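Local coordinates for protein putative hyaluronoglucosaminidase (Clostridium perfringens, PDB 6PWI) that probably acts as a secreted hexosaminidase of glycoside hydrolase family 84, this piece comprising the catalytic barrel with the domains that flank it, at residues M405-M410 against F449-S454; I421-M426 against V434-I439. All coordinates share one frame; numbering follows the deposited sequence.

Contact 1 (M405-M410 against F449-S454); sequences MGKGEM and FDMDKS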
loop_
_atom_site.group_PDB
_atom_site.type_symbol
_atom_site.label_atom_id
_atom_site.label_comp_id
_atom_site.label_asym_id
_atom_site.label_seq_id
_atom_site.Cartn_x
_atom_site.Cartn_y
_atom_site.Cartn_z
ATOM N N MET A 405 1.999 -11.383 -1.918
ATOM C CA MET A 405 1.611 -10.895 -0.605
ATOM C C MET A 405 2.744 -11.109 0.402
ATOM O O MET A 405 2.489 -11.319 1.590
ATOM C CB MET A 405 0.347 -11.608 -0.110
ATOM C CG MET A 405 -0.890 -11.385 -0.969
ATOM S SD MET A 405 -2.251 -12.472 -0.457
ATOM C CE MET A 405 -3.244 -11.337 0.505
ATOM N N GLY A 406 3.992 -11.043 -0.075
ATOM C CA GLY A 406 5.139 -11.176 0.802
ATOM C C GLY A 406 5.491 -9.857 1.486
ATOM O O GLY A 406 4.848 -8.841 1.250
ATOM N N LYS A 407 6.535 -9.885 2.317
ATOM C CA LYS A 407 7.020 -8.707 3.018
ATOM C C LYS A 407 7.656 -7.727 2.029
ATOM O O LYS A 407 7.911 -8.071 0.876
ATOM C CB LYS A 407 8.054 -9.146 4.054
ATOM C CG LYS A 407 9.305 -9.788 3.465
ATOM C CD LYS A 407 10.086 -10.601 4.461
ATOM C CE LYS A 407 11.483 -10.917 3.977
ATOM N NZ LYS A 407 12.315 -11.463 5.073
ATOM N N GLY A 408 7.940 -6.509 2.508
ATOM C CA GLY A 408 8.532 -5.463 1.690
ATOM C C GLY A 408 10.044 -5.623 1.538
ATOM O O GLY A 408 10.812 -4.823 2.068
ATOM N N GLU A 409 10.449 -6.647 0.780
ATOM C CA GLU A 409 11.843 -6.968 0.528
ATOM C C GLU A 409 12.543 -5.851 -0.243
ATOM O O GLU A 409 13.758 -5.705 -0.127
ATOM C CB GLU A 409 11.937 -8.233 -0.322
ATOM C CG GLU A 409 12.023 -9.509 0.484
ATOM C CD GLU A 409 12.345 -10.729 -0.363
ATOM O OE1 GLU A 409 11.420 -11.544 -0.597
ATOM O OE2 GLU A 409 13.517 -10.859 -0.799
ATOM N N MET A 410 11.789 -5.080 -1.041
ATOM C CA MET A 410 12.386 -4.104 -1.946
ATOM C C MET A 410 12.548 -2.741 -1.272
ATOM O O MET A 410 12.932 -1.778 -1.930
ATOM C CB MET A 410 11.542 -3.948 -3.215
ATOM C CG MET A 410 11.493 -5.222 -4.027
ATOM S SD MET A 410 10.166 -5.254 -5.244
ATOM C CE MET A 410 10.982 -4.474 -6.639
ATOM N N PHE A 449 11.602 0.801 9.785
ATOM C CA PHE A 449 10.852 -0.199 9.042
ATOM C C PHE A 449 11.433 -1.586 9.299
ATOM O O PHE A 449 12.565 -1.884 8.908
ATOM C CB PHE A 449 10.780 0.103 7.546
ATOM C CG PHE A 449 9.946 -0.889 6.777
ATOM C CD1 PHE A 449 8.579 -0.989 6.999
ATOM C CD2 PHE A 449 10.524 -1.735 5.843
ATOM C CE1 PHE A 449 7.809 -1.905 6.296
ATOM C CE2 PHE A 449 9.754 -2.651 5.138
ATOM C CZ PHE A 449 8.398 -2.730 5.362
ATOM N N ASP A 450 10.622 -2.413 9.970
ATOM C CA ASP A 450 10.935 -3.807 10.235
ATOM C C ASP A 450 10.104 -4.692 9.309
ATOM O O ASP A 450 9.003 -5.114 9.644
ATOM C CB ASP A 450 10.753 -4.152 11.712
ATOM C CG ASP A 450 11.410 -5.465 12.085
ATOM O OD1 ASP A 450 11.061 -6.497 11.480
ATOM O OD2 ASP A 450 12.279 -5.440 12.965
ATOM N N MET A 451 10.674 -4.939 8.133
ATOM C CA MET A 451 10.166 -5.777 7.065
ATOM C C MET A 451 9.406 -6.990 7.614
ATOM O O MET A 451 8.249 -7.202 7.254
ATOM C CB MET A 451 11.383 -6.220 6.251
ATOM C CG MET A 451 11.094 -6.962 4.989
ATOM S SD MET A 451 12.671 -7.323 4.166
ATOM C CE MET A 451 13.622 -8.085 5.481
ATOM N N ASP A 452 10.049 -7.777 8.494
ATOM C CA ASP A 452 9.500 -9.057 8.931
ATOM C C ASP A 452 8.329 -8.855 9.890
ATOM O O ASP A 452 7.323 -9.558 9.797
ATOM C CB ASP A 452 10.578 -9.986 9.507
ATOM C CG ASP A 452 11.578 -10.493 8.476
ATOM O OD1 ASP A 452 11.258 -10.451 7.275
ATOM O OD2 ASP A 452 12.678 -10.917 8.875
ATOM N N LYS A 453 8.472 -7.896 10.809
ATOM C CA LYS A 453 7.510 -7.691 11.878
ATOM C C LYS A 453 6.278 -6.980 11.321
ATOM O O LYS A 453 5.146 -7.355 11.619
ATOM C CB LYS A 453 8.170 -6.919 13.023
ATOM C CG LYS A 453 7.282 -6.664 14.230
ATOM C CD LYS A 453 8.048 -6.118 15.425
ATOM C CE LYS A 453 7.195 -5.306 16.375
ATOM N NZ LYS A 453 5.881 -5.956 16.584
ATOM N N SER A 454 6.525 -5.957 10.499
ATOM C CA SER A 454 5.486 -5.164 9.868
ATOM C C SER A 454 4.579 -6.062 9.026
ATOM O O SER A 454 3.358 -5.984 9.111
ATOM C CB SER A 454 6.115 -4.078 9.044
ATOM O OG SER A 454 5.121 -3.328 8.377
HETATM O O HOH W 1 7.004 -5.760 5.386
#

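Contact 2 (I421-M426 against V434-I439); sequences IVTNPM and VALFAI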
loop_
_atom_site.group_PDB
_atom_site.type_symbol
_atom_site.label_atom_id
_atom_site.label_comp_id
_atom_site.label_asym_id
_atom_site.label_seq_id
_atom_site.Cartn_x
_atom_site.Cartn_y
_atom_site.Cartn_z
ATOM N N ILE A 421 6.916 7.511 -1.925
ATOM C CA ILE A 421 6.783 6.254 -2.638
ATOM C C ILE A 421 5.305 5.919 -2.830
ATOM O O ILE A 421 4.485 6.143 -1.938
ATOM C CB ILE A 421 7.579 5.145 -1.909
ATOM C CG1 ILE A 421 7.460 3.788 -2.609
ATOM C CG2 ILE A 421 7.217 5.076 -0.430
ATOM C CD1 ILE A 421 8.616 2.843 -2.334
ATOM N N VAL A 422 4.975 5.402 -4.020
ATOM C CA VAL A 422 3.677 4.787 -4.247
ATOM C C VAL A 422 3.886 3.360 -4.744
ATOM O O VAL A 422 4.847 3.088 -5.457
ATOM C CB VAL A 422 2.789 5.601 -5.207
ATOM C CG1 VAL A 422 2.363 6.926 -4.597
ATOM C CG2 VAL A 422 3.422 5.805 -6.573
ATOM N N THR A 423 2.983 2.460 -4.345
ATOM C CA THR A 423 2.988 1.079 -4.803
ATOM C C THR A 423 2.026 0.910 -5.979
ATOM O O THR A 423 0.886 1.358 -5.936
ATOM C CB THR A 423 2.652 0.107 -3.663
ATOM O OG1 THR A 423 2.344 -1.152 -4.258
ATOM C CG2 THR A 423 1.460 0.519 -2.831
ATOM N N ASN A 424 2.499 0.251 -7.035
ATOM C CA ASN A 424 1.655 -0.131 -8.158
ATOM C C ASN A 424 1.180 -1.563 -7.903
ATOM O O ASN A 424 1.943 -2.506 -8.089
ATOM C CB ASN A 424 2.426 0.034 -9.472
ATOM C CG ASN A 424 1.633 -0.337 -10.706
ATOM O OD1 ASN A 424 0.415 -0.208 -10.717
ATOM N ND2 ASN A 424 2.313 -0.781 -11.753
ATOM N N PRO A 425 -0.052 -1.781 -7.386
ATOM C CA PRO A 425 -0.457 -3.097 -6.888
ATOM C C PRO A 425 -1.059 -4.007 -7.955
ATOM O O PRO A 425 -0.992 -3.693 -9.144
ATOM C CB PRO A 425 -1.489 -2.752 -5.802
ATOM C CG PRO A 425 -1.532 -1.230 -5.762
ATOM C CD PRO A 425 -1.087 -0.774 -7.137
ATOM N N MET A 426 -1.634 -5.132 -7.499
ATOM C CA MET A 426 -2.189 -6.177 -8.349
ATOM C C MET A 426 -3.584 -5.780 -8.816
ATOM O O MET A 426 -4.213 -4.905 -8.231
ATOM C CB MET A 426 -2.330 -7.485 -7.567
ATOM C CG MET A 426 -1.041 -8.010 -6.992
ATOM S SD MET A 426 -1.375 -9.466 -5.968
ATOM C CE MET A 426 -1.534 -8.693 -4.357
ATOM N N VAL A 434 -1.796 -5.940 1.646
ATOM C CA VAL A 434 -0.559 -6.348 2.301
ATOM C C VAL A 434 0.547 -5.351 1.954
ATOM O O VAL A 434 1.245 -4.847 2.839
ATOM C CB VAL A 434 -0.171 -7.798 1.940
ATOM C CG1 VAL A 434 1.188 -8.197 2.494
ATOM C CG2 VAL A 434 -1.236 -8.811 2.350
ATOM N N ALA A 435 0.676 -5.042 0.660
ATOM C CA ALA A 435 1.692 -4.110 0.199
ATOM C C ALA A 435 1.348 -2.681 0.617
ATOM O O ALA A 435 2.243 -1.910 0.962
ATOM C CB ALA A 435 1.857 -4.227 -1.288
ATOM N N LEU A 436 0.056 -2.329 0.602
ATOM C CA LEU A 436 -0.335 -0.987 1.007
ATOM C C LEU A 436 0.163 -0.733 2.426
ATOM O O LEU A 436 0.749 0.313 2.695
ATOM C CB LEU A 436 -1.853 -0.804 0.895
ATOM C CG LEU A 436 -2.333 -0.005 -0.317
ATOM C CD1 LEU A 436 -2.106 -0.774 -1.612
ATOM C CD2 LEU A 436 -3.805 0.351 -0.171
ATOM N N PHE A 437 -0.041 -1.717 3.312
ATOM C CA PHE A 437 0.436 -1.627 4.681
ATOM C C PHE A 437 1.946 -1.392 4.699
ATOM O O PHE A 437 2.418 -0.535 5.443
ATOM C CB PHE A 437 0.070 -2.886 5.464
ATOM C CG PHE A 437 0.197 -2.750 6.960
ATOM C CD1 PHE A 437 -0.895 -2.382 7.733
ATOM C CD2 PHE A 437 1.406 -2.996 7.599
ATOM C CE1 PHE A 437 -0.780 -2.275 9.114
ATOM C CE2 PHE A 437 1.519 -2.882 8.978
ATOM C CZ PHE A 437 0.424 -2.533 9.736
ATOM N N ALA A 438 2.686 -2.140 3.864
ATOM C CA ALA A 438 4.139 -2.065 3.848
ATOM C C ALA A 438 4.595 -0.667 3.442
ATOM O O ALA A 438 5.363 -0.034 4.169
ATOM C CB ALA A 438 4.716 -3.123 2.948
ATOM N N ILE A 439 4.090 -0.187 2.300
ATOM C CA ILE A 439 4.456 1.114 1.752
ATOM C C ILE A 439 4.059 2.239 2.712
ATOM O O ILE A 439 4.784 3.219 2.843
ATOM C CB ILE A 439 3.854 1.299 0.343
ATOM C CG1 ILE A 439 4.362 0.233 -0.632
ATOM C CG2 ILE A 439 4.075 2.705 -0.189
ATOM C CD1 ILE A 439 5.841 -0.018 -0.562
#

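Contact 1 (M405-M410 against F449-S454)
F449 meets the loop 405-410 with the rim of its ring: CE2 lies 3.9 Å from G408 O, which sits near the ring plane. D450 is the N-cap of helix 451-462, its OD1 accepting from K453 N (3.0 Å, N-H...acceptor angle 154°). M451 spreads its side chain over the loop. M451 CG leaves anti to the backbone N (chi1 -173°) and lies 3.6 Å from G408 O. M451 SD rests 3.7 Å from E409 CA, and a bend at chi3 (51°) sets CE beside K407 NZ. The M451 carbonyl reaches the loop through a water that donates to M451 O and accepts from the amide N of G408, the central residue of an inverse gamma turn. D452 adds a salt bridge, K407 NZ to D452 OD1 at 2.6 Å, on the syn side of the carboxylate. The K407 chain, extended beyond CG, passes obliquely across M451 to bring its amine there, and E490 is a second acidic partner. E490 N also binds the E409 carboxylate. The loop, between strands 387-391 and 418-423, lies against the first turn of helix 451-462, while F449 and S454 face the preceding helix 433-444 and M405 packs on helix 467-475.

Contact 2 (I421-M426 against V434-I439)
Strand 421-423 and helix 434-439 run antiparallel, their axes 174° apart in direction and 8.6 Å apart at closest approach. I439 is the residue most covered by the other segment. I439 CG1, beside the backbone N (chi1 -61°), lies 3.5 Å from T423 CB, while I439 CG2 turns to the strand's earlier residue and meets I421 CG2 at 3.9 Å, the two side chains crossing at about a right angle. This is the final beta-alpha unit of the closed eight-stranded parallel barrel, the catalytic fold of the family: strand 418-423 pairs with strand 387-391 and with the first strand, 179-184, and helix 433-444 packs on the outside of the sheet. One helical turn before I439, L436 CD1 touches T423 CG2 (4.0 Å) and P425 CG (4.2 Å), reaching from the strand's last residue to the proline in the loop beyond it. The T423 methyl, CG2, touches both I439 CG1 and L436 CD1. T423 OG1 lies 4.3 Å from A435 CB and is hydrogen-bonded to W393 O, so this buried polar atom is tied to the loop after the neighbouring strand. F182 of strand 179-184 touches both T423 and L436, and L391 of strand 387-391 packs against I439.

In the fold
Helix 433-444 joins the two contacts, whose centres lie 11 Å apart. On one side it lies against the barrel strand in contact 2; on another it touches both segments of contact 1, with V434 CG1 near M405 O, F437 near S454, and the A438 carbonyl near the F449 ring. Contact 2 is entirely buried and close to the centre of the chain, and its segments meet mainly through apolar side-chain atoms, with no hydrogen bond between them. Contact 1 lies farther out and is only partly buried, and it combines methionine packing with a salt bridge and a bridging water. Contact 2 packs a helix onto the barrel wall; contact 1 joins a loop and the next helix farther out.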